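PDB 2XTS: sulfite dehydrogenase, which probably oxidises protein-bound sulfane sulfur in the Sox pathway, using a molybdenum cofactor and passing the electrons to heme c. Local coordinates for residues Ser51-Thr56 with Gln140-Asn145. Sequence-based numbering, arbitrary orientation.
Sequences SSINFT and QGMIHN. With MTE (phosphonic acidmono-(2-amino-5,6-dimercapto-4-oxo-3,7,8a,9,10,10a-hexahydro-4H-8-oxa-1,3,9,10-tetraaza-anthracen-7-ylmethyl)ester), chain E; HEC (heme c), chain K.
Met142 and Thr56 bury the most surface where residues 51-56 pass the turn that leads into strand 143-152. The thioether of Met142 runs extended beyond CG alongside the ring of Phe55, both side chains pointing the same way. CG lies 3.6 Å from Phe55 CE2, and the terminal CE reaches the same ring atom and CZ. The sulfur forms a Met-aromatic contact, oblique to the ring. Ile53 meets this thioether at about a right angle: its CG1, anti to the backbone N, comes within 3.8 Å of Met142 SD, and its CD1 packs against the same sulfur.

At the other end Thr56 grips the turn twice. Its N donates to Gly141 O at 2.8 Å, with an angle of 157° at the hydrogen. Its OG1, set beside its own backbone N (chi1 -54°), donates to Ile143 O. That bond is 2.7 Å long, and both donors stand above the carbonyl planes. Met142 is the centre of an inverse gamma turn, closed by a weak bond from Ile143 N to Gly141 O, so that one carbonyl serves the turn and the crossing chain alike. Phe72 N adds a further bond to Thr56 OG1. Gly141, with no side chain, lets its backbone lie close to Thr56, their CA atoms 4.8 Å apart.

Residues 140-145 belong to the molybdopterin-binding domain of the sulfite oxidase family, and residues 51-56 cross them in a buried junction. The two segments touch the cofactors at different points. Just past the turn, His144 directs NE2 to the molybdopterin phosphate oxygen MTE O3P in the plane of its ring, 3.0 Å away and almost straight at 177°. Ser51 OG, at the far end of the other segment, donates to heme propionate oxygen HEC O2D (2.9 Å), while Phe99 of the cytochrome chain packs on Ser51.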
ATOM      1  N   SER A  51      15.944  14.161  15.932  1.00  8.98           N
ATOM      2  CA  SER A  51      16.806  14.163  14.756  1.00  8.53           C
ATOM      3  C   SER A  51      17.434  12.785  14.641  1.00  8.00           C
ATOM      4  O   SER A  51      18.512  12.516  15.137  1.00  9.18           O
ATOM      5  CB  SER A  51      17.862  15.283  14.746  1.00  9.47           C
ATOM      6  OG  SER A  51      18.629  15.192  13.543  1.00 10.47           O
ATOM      7  N   SER A  52      16.712  11.893  13.997  1.00  7.43           N
ATOM      8  CA  SER A  52      16.997  10.485  14.072  1.00  8.01           C
ATOM      9  C   SER A  52      16.272   9.747  12.962  1.00  7.61           C
ATOM     10  O   SER A  52      15.693  10.337  12.043  1.00  7.82           O
ATOM     11  CB  SER A  52      16.623   9.958  15.469  1.00  9.35           C
ATOM     12  OG  SER A  52      17.127   8.657  15.698  1.00 11.14           O
ATOM     13  N   ILE A  53      16.366   8.428  13.081  1.00  7.78           N
ATOM     14  CA  ILE A  53      16.017   7.472  12.051  1.00  8.48           C
ATOM     15  C   ILE A  53      15.315   6.299  12.725  1.00  7.73           C
ATOM     16  O   ILE A  53      15.672   5.899  13.836  1.00  8.42           O
ATOM     17  CB  ILE A  53      17.321   6.970  11.360  1.00  9.35           C
ATOM     18  CG1 ILE A  53      17.049   6.011  10.207  1.00  9.53           C
ATOM     19  CG2 ILE A  53      18.333   6.337  12.363  1.00 10.35           C
ATOM     20  CD1 ILE A  53      16.451   6.660   9.048  1.00 10.64           C
ATOM     21  N   ASN A  54      14.349   5.696  12.026  1.00  7.05           N
ATOM     22  CA  ASN A  54      13.898   4.356  12.380  1.00  7.48           C
ATOM     23  C   ASN A  54      13.908   3.494  11.126  1.00  6.53           C
ATOM     24  O   ASN A  54      14.314   3.977  10.062  1.00  7.78           O
ATOM     25  CB  ASN A  54      12.580   4.369  13.159  1.00  7.22           C
ATOM     26  CG  ASN A  54      11.396   4.839  12.343  1.00  6.84           C
ATOM     27  OD1 ASN A  54      11.344   4.618  11.137  1.00  7.68           O
ATOM     28  ND2 ASN A  54      10.393   5.430  13.013  1.00  9.28           N
ATOM     29  N   PHE A  55      13.548   2.217  11.252  1.00  6.23           N
ATOM     30  CA  PHE A  55      13.873   1.254  10.217  1.00  6.35           C
ATOM     31  C   PHE A  55      12.654   0.453   9.778  1.00  6.03           C
ATOM     32  O   PHE A  55      11.926  -0.070  10.615  1.00  6.19           O
ATOM     33  CB  PHE A  55      14.944   0.287  10.753  1.00  6.74           C
ATOM     34  CG  PHE A  55      16.246   0.948  11.070  1.00  7.02           C
ATOM     35  CD1 PHE A  55      16.477   1.476  12.331  1.00  7.52           C
ATOM     36  CD2 PHE A  55      17.219   1.083  10.096  1.00  6.99           C
ATOM     37  CE1 PHE A  55      17.660   2.149  12.606  1.00  8.68           C
ATOM     38  CE2 PHE A  55      18.412   1.721  10.386  1.00  8.82           C
ATOM     39  CZ  PHE A  55      18.622   2.248  11.630  1.00  8.95           C
ATOM     40  N   THR A  56      12.449   0.364   8.469  1.00  5.70           N
ATOM     41  CA  THR A  56      11.368  -0.436   7.900  1.00  5.63           C
ATOM     42  C   THR A  56      11.642  -1.929   8.119  1.00  5.70           C
ATOM     43  O   THR A  56      12.769  -2.361   7.942  1.00  6.06           O
ATOM     44  CB  THR A  56      11.306  -0.219   6.365  1.00  6.29           C
ATOM     45  OG1 THR A  56      11.207   1.178   6.082  1.00  6.04           O
ATOM     46  CG2 THR A  56      10.163  -0.973   5.715  1.00  6.68           C
ATOM     47  N   GLN A 140      19.718  -2.403   6.154  1.00  6.12           N
ATOM     48  CA  GLN A 140      19.185  -1.977   4.870  1.00  6.68           C
ATOM     49  C   GLN A 140      17.805  -1.316   4.950  1.00  6.31           C
ATOM     50  O   GLN A 140      17.257  -0.966   3.916  1.00  6.73           O
ATOM     51  CB  GLN A 140      19.161  -3.153   3.875  1.00  7.69           C
ATOM     52  CG  GLN A 140      20.512  -3.563   3.255  1.00  8.01           C
ATOM     53  CD  GLN A 140      21.327  -4.502   4.146  1.00  8.08           C
ATOM     54  OE1 GLN A 140      20.807  -5.130   5.060  1.00  8.39           O
ATOM     55  NE2 GLN A 140      22.600  -4.645   3.834  1.00 11.31           N
ATOM     56  N   GLY A 141      17.240  -1.173   6.145  1.00  6.35           N
ATOM     57  CA  GLY A 141      15.852  -0.764   6.268  1.00  5.80           C
ATOM     58  C   GLY A 141      15.544   0.723   6.302  1.00  5.80           C
ATOM     59  O   GLY A 141      14.410   1.093   6.537  1.00  6.99           O
ATOM     60  N   MET A 142      16.510   1.591   6.022  1.00  6.26           N
ATOM     61  CA  MET A 142      16.218   3.008   5.817  1.00  6.63           C
ATOM     62  C   MET A 142      15.765   3.197   4.358  1.00  6.03           C
ATOM     63  O   MET A 142      16.415   3.883   3.562  1.00  6.70           O
ATOM     64  CB  MET A 142      17.417   3.922   6.117  1.00  6.71           C
ATOM     65  CG  MET A 142      18.122   3.709   7.399  1.00  7.13           C
ATOM     66  SD  MET A 142      19.445   4.966   7.505  1.00  8.28           S
ATOM     67  CE  MET A 142      20.455   4.307   8.827  1.00  9.69           C
ATOM     68  N   ILE A 143      14.633   2.584   4.009  1.00  6.04           N
ATOM     69  CA  ILE A 143      14.117   2.626   2.677  1.00  5.97           C
ATOM     70  C   ILE A 143      12.619   2.352   2.731  1.00  5.69           C
ATOM     71  O   ILE A 143      12.138   1.579   3.561  1.00  6.40           O
ATOM     72  CB  ILE A 143      14.840   1.558   1.788  1.00  6.30           C
ATOM     73  CG1 ILE A 143      14.559   1.773   0.311  1.00  7.33           C
ATOM     74  CG2 ILE A 143      14.511   0.115   2.204  1.00  7.94           C
ATOM     75  CD1 ILE A 143      15.606   1.109  -0.572  1.00  7.86           C
ATOM     76  N   HIS A 144      11.898   2.951   1.799  1.00  5.71           N
ATOM     77  CA  HIS A 144      10.508   2.606   1.553  1.00  5.97           C
ATOM     78  C   HIS A 144      10.197   2.824   0.077  1.00  5.88           C
ATOM     79  O   HIS A 144      10.974   3.447  -0.639  1.00  6.20           O
ATOM     80  CB  HIS A 144       9.509   3.308   2.515  1.00  5.81           C
ATOM     81  CG  HIS A 144       9.488   4.798   2.505  1.00  5.93           C
ATOM     82  ND1 HIS A 144       9.215   5.546   1.379  1.00  6.38           N
ATOM     83  CD2 HIS A 144       9.560   5.669   3.537  1.00  6.34           C
ATOM     84  CE1 HIS A 144       9.171   6.823   1.720  1.00  5.83           C
ATOM     85  NE2 HIS A 144       9.379   6.925   3.021  1.00  7.16           N
ATOM     86  N   ASN A 145       9.073   2.279  -0.374  1.00  6.18           N
ATOM     87  CA  ASN A 145       8.709   2.274  -1.779  1.00  5.59           C
ATOM     88  C   ASN A 145       7.215   2.404  -1.887  1.00  5.44           C
ATOM     89  O   ASN A 145       6.491   1.551  -1.452  1.00  7.07           O
ATOM     90  CB  ASN A 145       9.200   0.972  -2.416  1.00  6.41           C
ATOM     91  CG  ASN A 145       9.037   0.906  -3.930  1.00  7.72           C
ATOM     92  OD1 ASN A 145       8.128   0.215  -4.443  1.00 10.77           O
ATOM     93  ND2 ASN A 145       9.914   1.526  -4.640  1.00  6.11           N
TER
HETATM   94  N1  MTE E 500      12.284  16.898   5.026  1.00  1.84           N
HETATM   95  C2  MTE E 500      12.227  17.751   6.043  1.00  1.98           C
HETATM   96  N2  MTE E 500      11.482  18.870   5.909  1.00  2.25           N
HETATM   97  N3  MTE E 500      12.866  17.523   7.206  1.00  1.71           N
HETATM   98  C4  MTE E 500      13.631  16.413   7.417  1.00  1.99           C
HETATM   99  O4  MTE E 500      14.181  16.270   8.528  1.00  2.29           O
HETATM  100  N5  MTE E 500      14.570  14.329   6.382  1.00  2.13           N
HETATM  101  C6  MTE E 500      14.999  13.886   5.075  1.00  2.15           C
HETATM  102  C7  MTE E 500      13.886  13.761   4.047  1.00  0.97           C
HETATM  103  N8  MTE E 500      13.094  14.963   4.024  1.00  0.67           N
HETATM  104  C9  MTE E 500      13.765  15.452   6.340  1.00  1.89           C
HETATM  105  C10 MTE E 500      13.045  15.764   5.100  1.00  2.16           C
HETATM  106  C1' MTE E 500      15.776  12.582   5.114  1.00  1.65           C
HETATM  107  S1' MTE E 500      17.426  12.602   5.697  1.00  2.47           S
HETATM  108  C2' MTE E 500      15.257  11.427   4.635  1.00  1.29           C
HETATM  109  S2' MTE E 500      16.190   9.989   4.504  1.00  2.44           S
HETATM  110  C3' MTE E 500      13.821  11.405   4.158  1.00  1.67           C
HETATM  111  O3' MTE E 500      13.100  12.629   4.381  1.00  1.77           O
HETATM  112  C4' MTE E 500      13.047  10.327   4.895  1.00  2.01           C
HETATM  113  O4' MTE E 500      11.711  10.256   4.379  1.00  2.04           O
HETATM  114  P   MTE E 500      10.644   9.494   5.302  1.00  2.05           P
HETATM  115  O1P MTE E 500      11.275   8.071   5.362  1.00  2.28           O
HETATM  116  O2P MTE E 500      10.609  10.095   6.669  1.00  2.22           O
HETATM  117  O3P MTE E 500       9.376   9.506   4.521  1.00  2.34           O
HETATM  118 FE   HEC K 500      22.824  23.388  17.809  1.00  2.28          FE
HETATM  119  CHA HEC K 500      23.530  21.318  15.211  1.00  1.88           C
HETATM  120  CHB HEC K 500      24.662  25.847  16.330  1.00  2.18           C
HETATM  121  CHC HEC K 500      21.836  25.523  20.200  1.00  2.16           C
HETATM  122  CHD HEC K 500      21.559  20.809  19.573  1.00  2.26           C
HETATM  123  NA  HEC K 500      23.888  23.553  16.107  1.00  2.17           N
HETATM  124  C1A HEC K 500      24.102  22.549  15.192  1.00  2.09           C
HETATM  125  C2A HEC K 500      25.012  23.015  14.170  1.00  2.38           C
HETATM  126  C3A HEC K 500      25.324  24.279  14.490  1.00  2.29           C
HETATM  127  C4A HEC K 500      24.620  24.628  15.704  1.00  2.33           C
HETATM  128  CMA HEC K 500      26.249  25.260  13.738  1.00  2.58           C
HETATM  129  CAA HEC K 500      25.504  22.170  12.966  1.00  2.68           C
HETATM  130  CBA HEC K 500      26.660  21.253  13.366  1.00  2.83           C
HETATM  131  CGA HEC K 500      27.227  20.488  12.206  1.00  3.00           C
HETATM  132  O1A HEC K 500      26.491  20.133  11.283  1.00  2.80           O
HETATM  133  O2A HEC K 500      28.465  20.303  12.250  1.00  3.46           O
HETATM  134  NB  HEC K 500      23.131  25.304  18.171  1.00  2.19           N
HETATM  135  C1B HEC K 500      23.914  26.189  17.437  1.00  2.50           C
HETATM  136  C2B HEC K 500      23.697  27.531  17.935  1.00  2.40           C
HETATM  137  C3B HEC K 500      22.936  27.441  19.035  1.00  2.47           C
HETATM  138  C4B HEC K 500      22.550  26.058  19.177  1.00  1.93           C
HETATM  139  CMB HEC K 500      24.468  28.753  17.398  1.00  2.83           C
HETATM  140  CAB HEC K 500      22.421  28.567  19.919  1.00  2.74           C
HETATM  141  CBB HEC K 500      21.728  29.650  19.045  1.00  3.15           C
HETATM  142  NC  HEC K 500      21.865  23.180  19.576  1.00  2.16           N
HETATM  143  C1C HEC K 500      21.591  24.195  20.440  1.00  2.30           C
HETATM  144  C2C HEC K 500      20.944  23.650  21.607  1.00  2.57           C
HETATM  145  C3C HEC K 500      20.859  22.326  21.428  1.00  2.86           C
HETATM  146  C4C HEC K 500      21.487  22.020  20.171  1.00  2.14           C
HETATM  147  CMC HEC K 500      20.435  24.487  22.800  1.00  3.07           C
HETATM  148  CAC HEC K 500      20.343  21.205  22.331  1.00  3.56           C
HETATM  149  CBC HEC K 500      19.049  21.348  23.048  1.00  3.09           C
HETATM  150  ND  HEC K 500      22.581  21.428  17.442  1.00  2.18           N
HETATM  151  C1D HEC K 500      21.912  20.552  18.274  1.00  2.04           C
HETATM  152  C2D HEC K 500      21.710  19.287  17.617  1.00  2.35           C
HETATM  153  C3D HEC K 500      22.288  19.458  16.270  1.00  2.30           C
HETATM  154  C4D HEC K 500      22.824  20.784  16.236  1.00  2.26           C
HETATM  155  CMD HEC K 500      20.974  18.043  18.096  1.00  2.92           C
HETATM  156  CAD HEC K 500      22.290  18.401  15.179  1.00  2.54           C
HETATM  157  CBD HEC K 500      21.020  18.547  14.346  1.00  2.57           C
HETATM  158  CGD HEC K 500      20.957  17.585  13.194  1.00  2.69           C
HETATM  159  O1D HEC K 500      21.975  16.919  12.876  1.00  3.33           O
HETATM  160  O2D HEC K 500      19.903  17.564  12.528  1.00  3.05           O